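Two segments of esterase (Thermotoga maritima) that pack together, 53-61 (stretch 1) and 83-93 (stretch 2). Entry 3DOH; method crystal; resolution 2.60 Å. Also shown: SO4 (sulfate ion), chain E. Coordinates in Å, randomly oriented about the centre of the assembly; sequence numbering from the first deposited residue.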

# COMPACT_ATOMS: atom_id res chain seq x y z
N TYR A 53 11.37 -26.29 1.67
CA TYR A 53 11.41 -25.56 2.92
C TYR A 53 10.81 -24.21 2.74
O TYR A 53 10.95 -23.59 1.69
N SER A 54 10.14 -23.72 3.76
CA SER A 54 9.80 -22.34 3.76
C SER A 54 10.35 -21.67 5.04
O SER A 54 10.63 -22.37 6.04
N SER A 55 10.56 -20.35 5.00
CA SER A 55 11.16 -19.64 6.16
C SER A 55 10.15 -19.42 7.25
O SER A 55 8.96 -19.19 6.98
N ARG A 56 10.64 -19.48 8.48
CA ARG A 56 9.91 -18.97 9.62
C ARG A 56 10.49 -17.61 9.83
O ARG A 56 11.72 -17.42 9.68
N THR A 57 9.63 -16.65 10.14
CA THR A 57 10.16 -15.33 10.36
C THR A 57 10.55 -15.11 11.82
O THR A 57 9.69 -15.17 12.70
N ILE A 58 11.86 -14.88 12.04
CA ILE A 58 12.43 -14.65 13.38
C ILE A 58 12.12 -13.22 13.87
O ILE A 58 12.61 -12.26 13.32
N THR A 59 11.31 -13.07 14.90
CA THR A 59 10.88 -11.72 15.29
C THR A 59 11.75 -11.02 16.37
O THR A 59 11.84 -9.79 16.37
N LYS A 60 12.34 -11.78 17.29
CA LYS A 60 13.34 -11.25 18.24
C LYS A 60 14.40 -12.32 18.51
O LYS A 60 14.07 -13.50 18.49
N VAL A 61 15.66 -11.94 18.74
CA VAL A 61 16.69 -12.85 19.32
C VAL A 61 17.11 -12.40 20.73
O VAL A 61 17.26 -11.21 20.97
N LEU A 83 15.46 -17.86 19.54
CA LEU A 83 15.01 -17.23 18.32
C LEU A 83 13.51 -17.34 18.37
O LEU A 83 12.97 -18.44 18.26
N GLU A 84 12.81 -16.24 18.56
CA GLU A 84 11.37 -16.29 18.59
C GLU A 84 10.81 -16.22 17.16
O GLU A 84 11.37 -15.55 16.30
N LEU A 85 9.73 -16.92 16.90
CA LEU A 85 9.17 -17.00 15.53
C LEU A 85 7.74 -16.44 15.40
O LEU A 85 6.92 -16.60 16.28
N SER A 86 7.44 -15.79 14.28
CA SER A 86 6.11 -15.24 14.10
C SER A 86 5.11 -16.33 14.18
O SER A 86 5.17 -17.28 13.43
N THR A 87 4.16 -16.18 15.07
CA THR A 87 3.06 -17.13 15.13
C THR A 87 2.08 -16.96 13.98
O THR A 87 1.15 -17.70 13.90
N GLU A 88 2.31 -16.02 13.08
CA GLU A 88 1.40 -15.74 11.99
C GLU A 88 1.94 -16.33 10.70
O GLU A 88 1.32 -16.21 9.65
N ASP A 89 3.12 -16.93 10.78
CA ASP A 89 3.69 -17.62 9.64
C ASP A 89 2.76 -18.69 9.15
O ASP A 89 2.14 -19.39 9.94
N LEU A 90 2.70 -18.86 7.83
CA LEU A 90 1.89 -19.93 7.26
C LEU A 90 2.24 -21.31 7.85
O LEU A 90 1.34 -22.03 8.35
N HIS A 91 3.51 -21.68 7.77
CA HIS A 91 3.92 -23.00 8.24
C HIS A 91 4.35 -22.92 9.69
O HIS A 91 5.50 -23.23 10.02
N SER A 92 3.44 -22.51 10.57
CA SER A 92 3.73 -22.61 11.98
C SER A 92 3.02 -23.78 12.71
O SER A 92 3.64 -24.44 13.55
N ASN A 93 1.76 -24.06 12.35
CA ASN A 93 0.97 -25.17 12.91
C ASN A 93 1.66 -26.50 12.82
O ASN A 93 2.32 -26.79 11.84

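The two stretches meet in two ways: as neighbouring antiparallel strands, 58-61 against 83-85, and, where stretch 2 leaves its strand, through polar side chains that tie residues 54-57 to the following turn and loop. Together the contacts bury 769 Å² of surface.

The backbone sets the frame for the side chains. Ser86 N donates to Thr57 O (2.8 Å), Thr59 N to Glu84 O (2.8 Å) and Glu84 N to Lys60 O (3.0 Å), and the strands run at 151° to one another. Close CA-H...O contacts, Ile58 CA to Glu84 O at 3.2 Å and Leu85 CA to Thr57 O at 3.4 Å, accompany the non-hydrogen-bonded pairing of Ile58 with Leu85.

Apolar packing lies on the sheet face that carries Ile58, Val61, Leu83 and Leu85. Ile58 has chi1 in the m well, with chi2 at 148°, between wells; its CG1 lies 3.7 Å from Leu85 CD2 and its CG2 lies 4.1 Å from Leu83 CB. Val61, a t rotamer, places CG2 3.7 Å from Leu83 CD2. Both leucines adopt the mt rotamer and are buried, whereas Ile58 and Val61 remain partly exposed. The other face carries Lys60 and Glu84, whose aliphatic portions approach only loosely, CG to CG at 4.3 Å.

The charged centre of the contact is Arg56, which points toward stretch 2 and has 136 Å² covered by it, the largest share of any residue here. Its chi1, chi2 and chi3 are all m, which curls the chain so that the guanidinium reaches between the end of the strand and the loop. Arg56 NE forms a salt bridge with Asp89 OD2 at 2.6 Å, nearly linear at 170°, while Arg56 NH2 donates to Ser86 O at 2.7 Å. Both acceptors lie near the guanidinium plane, where its N-H bonds point. Its two faces are covered by carbon: Leu85 CB on one, 3.3 Å from NH2 of Arg56, and Ser92 CB on the opposite one, 3.5 Å from CZ of Arg56.

Asp89, also m and directed toward stretch 1, uses the same OD2 to accept from Thr57 N at 2.8 Å, so one carboxylate oxygen joins the arginine side chain to the adjacent backbone. The loop that presents it begins with a type I turn from Ser86 to Asp89. Within this segment Ser86 OG donates to Glu88 OE1 (3.0 Å), and Ser92 OG, from a p rotamer, to Asp89 O (2.7 Å).

Further along, Ser54 points toward stretch 2 as a p rotamer, and its OG hydrogen-bonds with ND1 of His91, an m rotamer, at a short 2.6 Å. Between Ser54 and Arg56, which point toward stretch 2, Ser55 points away; Tyr53 also points away and makes no contact with stretch 2. Ser55 instead meets a sulfate ion, probably from the crystallisation liquor: Ser55 N donates to sulfate O1 at 3.0 Å, and Ser55 OG lies 3.0 Å from sulfate O2.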

# COMPACT_ATOMS: atom_id res chain seq x y z
CB TYR A 53 12.83 -25.37 3.38
CG TYR A 53 13.43 -26.62 3.86
CD1 TYR A 53 13.32 -26.97 5.19
CD2 TYR A 53 14.12 -27.48 2.98
CE1 TYR A 53 13.84 -28.14 5.67
CE2 TYR A 53 14.68 -28.67 3.46
CZ TYR A 53 14.54 -28.97 4.82
OH TYR A 53 15.04 -30.12 5.34
CB SER A 54 8.30 -22.18 3.50
OG SER A 54 7.53 -22.57 4.62
CB SER A 55 11.72 -18.25 5.82
OG SER A 55 12.41 -18.22 4.60
CB ARG A 56 10.10 -19.87 10.85
CG ARG A 56 9.36 -21.21 10.76
CD ARG A 56 7.86 -20.99 10.54
NE ARG A 56 7.30 -20.11 11.56
CZ ARG A 56 6.96 -20.50 12.80
NH1 ARG A 56 7.11 -21.77 13.18
NH2 ARG A 56 6.47 -19.59 13.66
CB THR A 57 9.31 -14.19 9.79
OG1 THR A 57 9.16 -13.21 10.80
CG2 THR A 57 7.96 -14.61 9.24
CB ILE A 58 13.97 -14.91 13.40
CG1 ILE A 58 14.28 -16.33 12.94
CG2 ILE A 58 14.50 -14.79 14.79
CD1 ILE A 58 15.62 -16.50 12.19
CB THR A 59 9.40 -11.70 15.73
OG1 THR A 59 9.19 -12.74 16.69
CG2 THR A 59 8.50 -11.97 14.56
CB LYS A 60 12.72 -10.80 19.59
CG LYS A 60 11.22 -10.34 19.61
CD LYS A 60 10.95 -8.88 19.13
CE LYS A 60 9.83 -8.19 19.95
NZ LYS A 60 8.75 -9.13 20.51
CB VAL A 61 17.98 -12.95 18.47
CG1 VAL A 61 18.90 -14.03 19.04
CG2 VAL A 61 17.68 -13.28 17.06
CB LEU A 83 15.49 -18.04 17.12
CG LEU A 83 16.99 -18.27 16.93
CD1 LEU A 83 17.17 -19.08 15.69
CD2 LEU A 83 17.75 -16.95 16.84
CB GLU A 84 10.86 -15.21 19.54
CG GLU A 84 9.77 -14.31 18.99
CD GLU A 84 8.72 -13.96 20.02
OE1 GLU A 84 9.06 -13.89 21.24
OE2 GLU A 84 7.55 -13.78 19.60
CB LEU A 85 9.22 -18.45 15.04
CG LEU A 85 10.55 -19.17 15.30
CD1 LEU A 85 10.34 -20.63 14.98
CD2 LEU A 85 11.73 -18.59 14.50
CB SER A 86 5.91 -14.50 12.76
OG SER A 86 4.57 -13.95 12.71
CB THR A 87 2.35 -17.09 16.51
OG1 THR A 87 0.94 -16.92 16.30
CG2 THR A 87 2.84 -15.90 17.35
CB GLU A 88 1.21 -14.23 11.79
CG GLU A 88 0.23 -13.57 12.75
CD GLU A 88 0.84 -13.32 14.15
OE1 GLU A 88 2.10 -13.39 14.29
OE2 GLU A 88 0.05 -13.03 15.11
CB ASP A 89 4.99 -18.29 10.01
CG ASP A 89 6.13 -17.34 10.08
OD1 ASP A 89 6.05 -16.25 9.48
OD2 ASP A 89 7.10 -17.69 10.74
CB LEU A 90 1.96 -19.93 5.72
CG LEU A 90 1.15 -21.03 4.99
CD1 LEU A 90 -0.38 -20.78 4.94
CD2 LEU A 90 1.72 -21.32 3.55
CB HIS A 91 5.07 -23.53 7.38
CG HIS A 91 4.64 -23.98 6.01
ND1 HIS A 91 5.06 -23.35 4.86
CD2 HIS A 91 3.84 -25.00 5.62
CE1 HIS A 91 4.53 -23.96 3.81
NE2 HIS A 91 3.79 -24.97 4.25
CB SER A 92 3.50 -21.27 12.67
OG SER A 92 2.27 -20.68 12.32
CB ASN A 93 -0.37 -25.24 12.22
CG ASN A 93 -1.28 -24.07 12.60
OD1 ASN A 93 -1.82 -24.00 13.71
ND2 ASN A 93 -1.44 -23.13 11.67
S SO4 E . 10.53 -18.57 1.62
O1 SO4 E . 11.27 -19.71 2.18
O2 SO4 E . 11.12 -17.29 2.08
O3 SO4 E . 9.13 -18.73 2.01
O4 SO4 E . 10.57 -18.63 0.17